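PDB 1L1S: uncharacterized protein from Methanothermobacter thermautotrophicus, which is of unknown function but belongs to the DsrE/DsrF-like family, whose better-known members take part in sulfur-relay chemistry. Local coordinates for residues I37-R50 against V67-M81. Numbering follows the deposited sequence.
Sequences IEVVAYSMGVNVLR and VRFCACSNTLRASGM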
ATOM      1  N   ILE A  37      -2.934 -12.238 -12.586  1.00 21.15           N
ATOM      2  CA  ILE A  37      -2.567 -10.874 -12.232  1.00 19.42           C
ATOM      3  C   ILE A  37      -3.325  -9.752 -12.942  1.00 19.54           C
ATOM      4  O   ILE A  37      -3.505  -9.789 -14.159  1.00 18.85           O
ATOM      5  CB  ILE A  37      -1.084 -10.599 -12.530  1.00 18.94           C
ATOM      6  CG1 ILE A  37      -0.184 -11.672 -11.908  1.00 18.70           C
ATOM      7  CG2 ILE A  37      -0.708  -9.216 -12.005  1.00 17.60           C
ATOM      8  CD1 ILE A  37       1.316 -11.417 -12.172  1.00 18.24           C
ATOM      9  N   GLU A  38      -3.716  -8.736 -12.170  1.00 18.34           N
ATOM     10  CA  GLU A  38      -4.368  -7.552 -12.711  1.00 17.08           C
ATOM     11  C   GLU A  38      -3.640  -6.327 -12.196  1.00 15.93           C
ATOM     12  O   GLU A  38      -3.217  -6.287 -11.043  1.00 16.04           O
ATOM     13  CB  GLU A  38      -5.836  -7.467 -12.301  1.00 17.87           C
ATOM     14  CG  GLU A  38      -6.696  -8.584 -12.873  1.00 20.22           C
ATOM     15  CD  GLU A  38      -8.181  -8.314 -12.706  1.00 20.90           C
ATOM     16  OE1 GLU A  38      -8.550  -7.590 -11.750  1.00 20.23           O
ATOM     17  OE2 GLU A  38      -8.973  -8.834 -13.525  1.00 21.26           O
ATOM     18  N   VAL A  39      -3.483  -5.333 -13.060  1.00 15.21           N
ATOM     19  CA  VAL A  39      -2.816  -4.096 -12.695  1.00 14.47           C
ATOM     20  C   VAL A  39      -3.804  -2.940 -12.862  1.00 15.98           C
ATOM     21  O   VAL A  39      -4.235  -2.623 -13.979  1.00 15.29           O
ATOM     22  CB  VAL A  39      -1.585  -3.835 -13.581  1.00 15.14           C
ATOM     23  CG1 VAL A  39      -0.939  -2.535 -13.194  1.00 13.24           C
ATOM     24  CG2 VAL A  39      -0.583  -4.965 -13.443  1.00 14.10           C
ATOM     25  N   VAL A  40      -4.156  -2.322 -11.737  1.00 15.29           N
ATOM     26  CA  VAL A  40      -5.084  -1.210 -11.721  1.00 15.40           C
ATOM     27  C   VAL A  40      -4.320   0.096 -11.572  1.00 16.98           C
ATOM     28  O   VAL A  40      -3.646   0.334 -10.561  1.00 16.66           O
ATOM     29  CB  VAL A  40      -6.086  -1.326 -10.552  1.00 16.14           C
ATOM     30  CG1 VAL A  40      -7.032  -0.115 -10.553  1.00 13.56           C
ATOM     31  CG2 VAL A  40      -6.873  -2.618 -10.666  1.00 13.78           C
ATOM     32  N   ALA A  41      -4.445   0.945 -12.583  1.00 17.48           N
ATOM     33  CA  ALA A  41      -3.763   2.220 -12.597  1.00 19.81           C
ATOM     34  C   ALA A  41      -4.767   3.354 -12.672  1.00 21.81           C
ATOM     35  O   ALA A  41      -5.672   3.329 -13.515  1.00 24.50           O
ATOM     36  CB  ALA A  41      -2.833   2.285 -13.796  1.00 19.41           C
ATOM     37  N   TYR A  42      -4.640   4.333 -11.783  1.00 21.66           N
ATOM     38  CA  TYR A  42      -5.530   5.483 -11.839  1.00 22.26           C
ATOM     39  C   TYR A  42      -4.721   6.749 -11.564  1.00 21.58           C
ATOM     40  O   TYR A  42      -3.525   6.667 -11.296  1.00 21.58           O
ATOM     41  CB  TYR A  42      -6.738   5.317 -10.900  1.00 22.41           C
ATOM     42  CG  TYR A  42      -6.455   5.154  -9.420  1.00 23.56           C
ATOM     43  CD1 TYR A  42      -6.190   6.262  -8.611  1.00 24.85           C
ATOM     44  CD2 TYR A  42      -6.507   3.897  -8.818  1.00 23.63           C
ATOM     45  CE1 TYR A  42      -5.992   6.121  -7.231  1.00 25.09           C
ATOM     46  CE2 TYR A  42      -6.307   3.742  -7.436  1.00 25.28           C
ATOM     47  CZ  TYR A  42      -6.050   4.859  -6.651  1.00 26.81           C
ATOM     48  OH  TYR A  42      -5.848   4.716  -5.286  1.00 29.18           O
ATOM     49  N   SER A  43      -5.369   7.906 -11.655  1.00 22.31           N
ATOM     50  CA  SER A  43      -4.703   9.192 -11.492  1.00 22.79           C
ATOM     51  C   SER A  43      -3.533   9.226 -12.473  1.00 23.86           C
ATOM     52  O   SER A  43      -3.638   8.714 -13.593  1.00 24.05           O
ATOM     53  CB  SER A  43      -4.207   9.382 -10.059  1.00 23.71           C
ATOM     54  OG  SER A  43      -3.553  10.639  -9.908  1.00 24.63           O
HETATM   55  N   MSE A  44      -2.412   9.798 -12.058  1.00 24.95           N
HETATM   56  CA  MSE A  44      -1.249   9.897 -12.929  1.00 26.66           C
HETATM   57  C   MSE A  44      -0.826   8.535 -13.457  1.00 25.64           C
HETATM   58  O   MSE A  44      -0.244   8.426 -14.536  1.00 24.53           O
HETATM   59  CB  MSE A  44      -0.098  10.555 -12.172  1.00 31.98           C
HETATM   60  CG  MSE A  44      -0.392  12.005 -11.795  1.00 39.41           C
HETATM   61 SE   MSE A  44      -0.849  13.030 -13.393  1.00 51.04          SE
HETATM   62  CE  MSE A  44       0.969  13.250 -14.075  1.00 46.39           C
ATOM     63  N   GLY A  45      -1.131   7.497 -12.685  1.00 24.75           N
ATOM     64  CA  GLY A  45      -0.793   6.145 -13.088  1.00 23.45           C
ATOM     65  C   GLY A  45      -1.356   5.720 -14.438  1.00 22.73           C
ATOM     66  O   GLY A  45      -0.772   4.878 -15.117  1.00 22.46           O
ATOM     67  N   VAL A  46      -2.482   6.280 -14.860  1.00 22.45           N
ATOM     68  CA  VAL A  46      -3.010   5.858 -16.154  1.00 21.98           C
ATOM     69  C   VAL A  46      -2.117   6.254 -17.335  1.00 21.35           C
ATOM     70  O   VAL A  46      -2.171   5.616 -18.393  1.00 19.76           O
ATOM     71  CB  VAL A  46      -4.429   6.377 -16.387  1.00 22.92           C
ATOM     72  CG1 VAL A  46      -5.333   5.865 -15.272  1.00 25.10           C
ATOM     73  CG2 VAL A  46      -4.437   7.890 -16.463  1.00 24.42           C
ATOM     74  N   ASN A  47      -1.293   7.284 -17.165  1.00 20.56           N
ATOM     75  CA  ASN A  47      -0.408   7.692 -18.249  1.00 21.75           C
ATOM     76  C   ASN A  47       0.447   6.513 -18.707  1.00 21.79           C
ATOM     77  O   ASN A  47       0.904   6.466 -19.842  1.00 22.71           O
ATOM     78  CB  ASN A  47       0.488   8.857 -17.818  1.00 22.70           C
ATOM     79  CG  ASN A  47      -0.304  10.118 -17.535  1.00 23.71           C
ATOM     80  OD1 ASN A  47      -1.343  10.353 -18.150  1.00 24.86           O
ATOM     81  ND2 ASN A  47       0.189  10.943 -16.615  1.00 23.63           N
ATOM     82  N   VAL A  48       0.646   5.547 -17.817  1.00 21.63           N
ATOM     83  CA  VAL A  48       1.434   4.373 -18.151  1.00 21.11           C
ATOM     84  C   VAL A  48       0.722   3.478 -19.157  1.00 21.17           C
ATOM     85  O   VAL A  48       1.363   2.718 -19.888  1.00 20.66           O
ATOM     86  CB  VAL A  48       1.749   3.546 -16.892  1.00 21.06           C
ATOM     87  CG1 VAL A  48       2.232   2.159 -17.288  1.00 20.81           C
ATOM     88  CG2 VAL A  48       2.820   4.255 -16.070  1.00 19.98           C
ATOM     89  N   LEU A  49      -0.601   3.569 -19.197  1.00 21.11           N
ATOM     90  CA  LEU A  49      -1.380   2.743 -20.105  1.00 22.36           C
ATOM     91  C   LEU A  49      -1.705   3.421 -21.447  1.00 23.84           C
ATOM     92  O   LEU A  49      -2.421   2.847 -22.263  1.00 23.89           O
ATOM     93  CB  LEU A  49      -2.675   2.307 -19.411  1.00 22.32           C
ATOM     94  CG  LEU A  49      -2.533   1.686 -18.011  1.00 21.96           C
ATOM     95  CD1 LEU A  49      -3.890   1.212 -17.516  1.00 20.53           C
ATOM     96  CD2 LEU A  49      -1.545   0.518 -18.065  1.00 22.54           C
ATOM     97  N   ARG A  50      -1.186   4.631 -21.666  1.00 25.07           N
ATOM     98  CA  ARG A  50      -1.422   5.378 -22.914  1.00 26.87           C
ATOM     99  C   ARG A  50      -0.724   4.720 -24.102  1.00 27.79           C
ATOM    100  O   ARG A  50       0.304   4.072 -23.943  1.00 27.18           O
ATOM    101  CB  ARG A  50      -0.871   6.803 -22.819  1.00 27.27           C
ATOM    102  CG  ARG A  50      -1.684   7.807 -22.040  1.00 29.63           C
ATOM    103  CD  ARG A  50      -0.918   9.130 -21.970  1.00 31.61           C
ATOM    104  NE  ARG A  50      -1.810  10.278 -21.870  1.00 35.44           N
ATOM    105  CZ  ARG A  50      -2.535  10.756 -22.880  1.00 36.50           C
ATOM    106  NH1 ARG A  50      -2.467  10.200 -24.080  1.00 37.71           N
ATOM    107  NH2 ARG A  50      -3.365  11.768 -22.679  1.00 37.38           N
ATOM    108  N   VAL A  67      -1.404 -10.817 -18.334  1.00 22.49           N
ATOM    109  CA  VAL A  67      -1.598  -9.733 -17.377  1.00 20.17           C
ATOM    110  C   VAL A  67      -2.660  -8.762 -17.893  1.00 20.42           C
ATOM    111  O   VAL A  67      -2.580  -8.267 -19.021  1.00 18.68           O
ATOM    112  CB  VAL A  67      -0.290  -8.926 -17.133  1.00 19.19           C
ATOM    113  CG1 VAL A  67      -0.547  -7.816 -16.108  1.00 18.31           C
ATOM    114  CG2 VAL A  67       0.824  -9.845 -16.654  1.00 17.27           C
ATOM    115  N   ARG A  68      -3.642  -8.481 -17.048  1.00 20.36           N
ATOM    116  CA  ARG A  68      -4.712  -7.568 -17.396  1.00 20.41           C
ATOM    117  C   ARG A  68      -4.515  -6.171 -16.782  1.00 21.40           C
ATOM    118  O   ARG A  68      -4.545  -6.000 -15.558  1.00 19.74           O
ATOM    119  CB  ARG A  68      -6.057  -8.148 -16.932  1.00 19.52           C
ATOM    120  CG  ARG A  68      -7.255  -7.303 -17.308  1.00 20.21           C
ATOM    121  CD  ARG A  68      -8.531  -7.775 -16.602  1.00 21.71           C
ATOM    122  NE  ARG A  68      -9.701  -7.023 -17.053  1.00 20.44           N
ATOM    123  CZ  ARG A  68     -10.818  -6.878 -16.348  1.00 22.07           C
ATOM    124  NH1 ARG A  68     -10.920  -7.431 -15.147  1.00 19.99           N
ATOM    125  NH2 ARG A  68     -11.840  -6.192 -16.850  1.00 21.62           N
ATOM    126  N   PHE A  69      -4.315  -5.173 -17.637  1.00 21.38           N
ATOM    127  CA  PHE A  69      -4.162  -3.805 -17.160  1.00 22.14           C
ATOM    128  C   PHE A  69      -5.532  -3.138 -17.233  1.00 23.09           C
ATOM    129  O   PHE A  69      -6.226  -3.247 -18.240  1.00 22.35           O
ATOM    130  CB  PHE A  69      -3.151  -3.039 -18.015  1.00 21.11           C
ATOM    131  CG  PHE A  69      -1.743  -3.515 -17.839  1.00 22.57           C
ATOM    132  CD1 PHE A  69      -1.285  -4.643 -18.514  1.00 21.94           C
ATOM    133  CD2 PHE A  69      -0.871  -2.843 -16.989  1.00 21.64           C
ATOM    134  CE1 PHE A  69       0.013  -5.087 -18.348  1.00 22.18           C
ATOM    135  CE2 PHE A  69       0.432  -3.281 -16.818  1.00 21.70           C
ATOM    136  CZ  PHE A  69       0.876  -4.402 -17.498  1.00 22.44           C
ATOM    137  N   CYS A  70      -5.907  -2.459 -16.153  1.00 24.17           N
ATOM    138  CA  CYS A  70      -7.199  -1.792 -16.038  1.00 25.73           C
ATOM    139  C   CYS A  70      -7.069  -0.296 -15.778  1.00 26.19           C
ATOM    140  O   CYS A  70      -6.368   0.121 -14.861  1.00 26.29           O
ATOM    141  CB  CYS A  70      -7.994  -2.425 -14.896  1.00 26.02           C
ATOM    142  SG  CYS A  70      -8.064  -4.234 -14.972  1.00 29.62           S
ATOM    143  N   ALA A  71      -7.757   0.500 -16.592  1.00 27.60           N
ATOM    144  CA  ALA A  71      -7.754   1.953 -16.468  1.00 28.87           C
ATOM    145  C   ALA A  71      -9.065   2.353 -15.800  1.00 30.18           C
ATOM    146  O   ALA A  71     -10.083   1.682 -15.966  1.00 29.73           O
ATOM    147  CB  ALA A  71      -7.640   2.598 -17.845  1.00 29.02           C
ATOM    148  N   CYS A  72      -9.033   3.440 -15.039  1.00 32.60           N
ATOM    149  CA  CYS A  72     -10.206   3.908 -14.319  1.00 35.50           C
ATOM    150  C   CYS A  72     -11.110   4.765 -15.197  1.00 38.14           C
ATOM    151  O   CYS A  72     -10.698   5.814 -15.699  1.00 38.08           O
ATOM    152  CB  CYS A  72      -9.764   4.700 -13.087  1.00 35.06           C
ATOM    153  SG  CYS A  72     -11.109   5.192 -12.024  1.00 35.78           S
ATOM    154  N   SER A  73     -12.345   4.303 -15.377  1.00 40.97           N
ATOM    155  CA  SER A  73     -13.335   4.995 -16.202  1.00 44.29           C
ATOM    156  C   SER A  73     -13.518   6.458 -15.798  1.00 46.04           C
ATOM    157  O   SER A  73     -13.753   7.315 -16.648  1.00 46.28           O
ATOM    158  CB  SER A  73     -14.682   4.261 -16.115  1.00 45.66           C
ATOM    159  OG  SER A  73     -15.660   4.811 -16.988  1.00 46.68           O
ATOM    160  N   ASN A  74     -13.401   6.739 -14.503  1.00 48.42           N
ATOM    161  CA  ASN A  74     -13.567   8.095 -13.979  1.00 49.73           C
ATOM    162  C   ASN A  74     -12.336   8.958 -14.219  1.00 50.53           C
ATOM    163  O   ASN A  74     -12.413  10.006 -14.867  1.00 51.39           O
ATOM    164  CB  ASN A  74     -13.873   8.037 -12.478  1.00 50.92           C
ATOM    165  CG  ASN A  74     -15.150   7.264 -12.172  1.00 52.00           C
ATOM    166  OD1 ASN A  74     -15.362   6.807 -11.045  1.00 51.93           O
ATOM    167  ND2 ASN A  74     -16.013   7.121 -13.179  1.00 52.18           N
ATOM    168  N   THR A  75     -11.195   8.521 -13.697  1.00 50.80           N
ATOM    169  CA  THR A  75      -9.967   9.280 -13.876  1.00 50.56           C
ATOM    170  C   THR A  75      -9.796   9.689 -15.337  1.00 49.76           C
ATOM    171  O   THR A  75      -9.450  10.839 -15.621  1.00 49.57           O
ATOM    172  CB  THR A  75      -8.713   8.472 -13.430  1.00 51.51           C
ATOM    173  OG1 THR A  75      -8.504   7.364 -14.315  1.00 52.46           O
ATOM    174  CG2 THR A  75      -8.889   7.958 -12.004  1.00 51.67           C
ATOM    175  N   LEU A  76     -10.044   8.751 -16.255  1.00 48.61           N
ATOM    176  CA  LEU A  76      -9.899   9.021 -17.689  1.00 47.88           C
ATOM    177  C   LEU A  76     -10.491  10.354 -18.072  1.00 47.80           C
ATOM    178  O   LEU A  76      -9.804  11.215 -18.606  1.00 47.29           O
ATOM    179  CB  LEU A  76     -10.568   7.933 -18.530  1.00 46.67           C
ATOM    180  CG  LEU A  76      -9.858   6.584 -18.630  1.00 45.87           C
ATOM    181  CD1 LEU A  76     -10.602   5.717 -19.644  1.00 45.69           C
ATOM    182  CD2 LEU A  76      -8.408   6.784 -19.047  1.00 44.93           C
ATOM    183  N   ARG A  77     -11.781  10.506 -17.803  1.00 48.95           N
ATOM    184  CA  ARG A  77     -12.495  11.740 -18.098  1.00 50.20           C
ATOM    185  C   ARG A  77     -11.762  12.877 -17.397  1.00 50.34           C
ATOM    186  O   ARG A  77     -11.286  13.817 -18.038  1.00 50.39           O
ATOM    187  CB  ARG A  77     -13.933  11.627 -17.581  1.00 51.98           C
ATOM    188  CG  ARG A  77     -14.705  12.936 -17.531  1.00 54.17           C
ATOM    189  CD  ARG A  77     -16.170  12.686 -17.148  1.00 55.89           C
ATOM    190  NE  ARG A  77     -16.928  13.929 -17.000  1.00 56.88           N
ATOM    191  CZ  ARG A  77     -18.251  13.990 -16.856  1.00 57.87           C
ATOM    192  NH1 ARG A  77     -18.976  12.876 -16.841  1.00 57.84           N
ATOM    193  NH2 ARG A  77     -18.854  15.167 -16.725  1.00 58.23           N
ATOM    194  N   ALA A  78     -11.659  12.767 -16.076  1.00 49.79           N
ATOM    195  CA  ALA A  78     -10.985  13.769 -15.269  1.00 49.98           C
ATOM    196  C   ALA A  78      -9.690  14.198 -15.929  1.00 49.82           C
ATOM    197  O   ALA A  78      -9.274  15.350 -15.804  1.00 50.13           O
ATOM    198  CB  ALA A  78     -10.690  13.209 -13.870  1.00 50.15           C
ATOM    199  N   SER A  79      -9.048  13.269 -16.629  1.00 49.52           N
ATOM    200  CA  SER A  79      -7.784  13.565 -17.304  1.00 48.95           C
ATOM    201  C   SER A  79      -7.936  13.833 -18.799  1.00 47.95           C
ATOM    202  O   SER A  79      -6.959  13.756 -19.541  1.00 48.52           O
ATOM    203  CB  SER A  79      -6.807  12.406 -17.121  1.00 48.90           C
ATOM    204  OG  SER A  79      -6.591  12.135 -15.749  1.00 49.64           O
ATOM    205  N   GLY A  80      -9.141  14.161 -19.251  1.00 47.21           N
ATOM    206  CA  GLY A  80      -9.316  14.400 -20.677  1.00 45.97           C
ATOM    207  C   GLY A  80      -8.762  13.224 -21.487  1.00 44.62           C
ATOM    208  O   GLY A  80      -7.874  13.378 -22.337  1.00 44.24           O
HETATM  209  N   MSE A  81      -9.276  12.034 -21.198  1.00 42.45           N
HETATM  210  CA  MSE A  81      -8.865  10.830 -21.892  1.00 40.83           C
HETATM  211  C   MSE A  81     -10.093   9.969 -22.117  1.00 39.64           C
HETATM  212  O   MSE A  81     -11.088  10.094 -21.396  1.00 39.73           O
HETATM  213  CB  MSE A  81      -7.857  10.036 -21.050  1.00 41.44           C
HETATM  214  CG  MSE A  81      -6.408  10.221 -21.440  1.00 42.74           C
HETATM  215 SE   MSE A  81      -5.216   9.231 -20.237  1.00 44.15          SE
HETATM  216  CE  MSE A  81      -4.890  10.685 -18.995  1.00 44.96           C
TER
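Neighbouring parallel strands of a beta-alpha-beta unit, 35-41 and 68-72, meet here, joined in sequence through helix 56-64. Four backbone bonds pair them: Arg68 N to Ile37 O (3.2 Å), Val39 N to Arg68 O, Cys70 N to Val39 O (2.7 Å) and Ala41 N to Cys70 O. On one face of the sheet Glu38 and Arg68 run side by side. With CG opposite the backbone N (chi1 -177°) and the chain extended to NE, Arg68 carries its guanidinium out to a salt bridge, NH1 to Glu38 OE2 at 2.9 Å. OE2 lies in the guanidinium plane, whereas NH1 approaches from above the carboxylate plane; the two planes are turned 62° apart. Arg103 also bridges OE2, His99 bonds OE1 and Asp91 takes Arg68 NE. Val39 and Phe69 share the other face, with Val39 CB 3.6 Å from Phe69 CD2. Leu49 CD2 meets the same ring carbon obliquely, while its CD1 rests on Ala71 CB. Strand 35-41 is central in the five-stranded parallel alpha/beta sheet, and 68-72 lies between it and strand 91-93. Beyond the strand ends, helically wound 44-48 and helix 73-78 remain in contact. Thr75 CG2 packs 3.6 Å from Tyr42 CB; its OG1, bonded to Cys72 O, lies against Val46 CG1. Farther out, the bent selenomethionine Met81 puts CE 3.8 Å from Val46 CG2 and near Asn47 OD1, while its CG lies over one face of the Arg50 guanidinium, 3.6 Å from NH2.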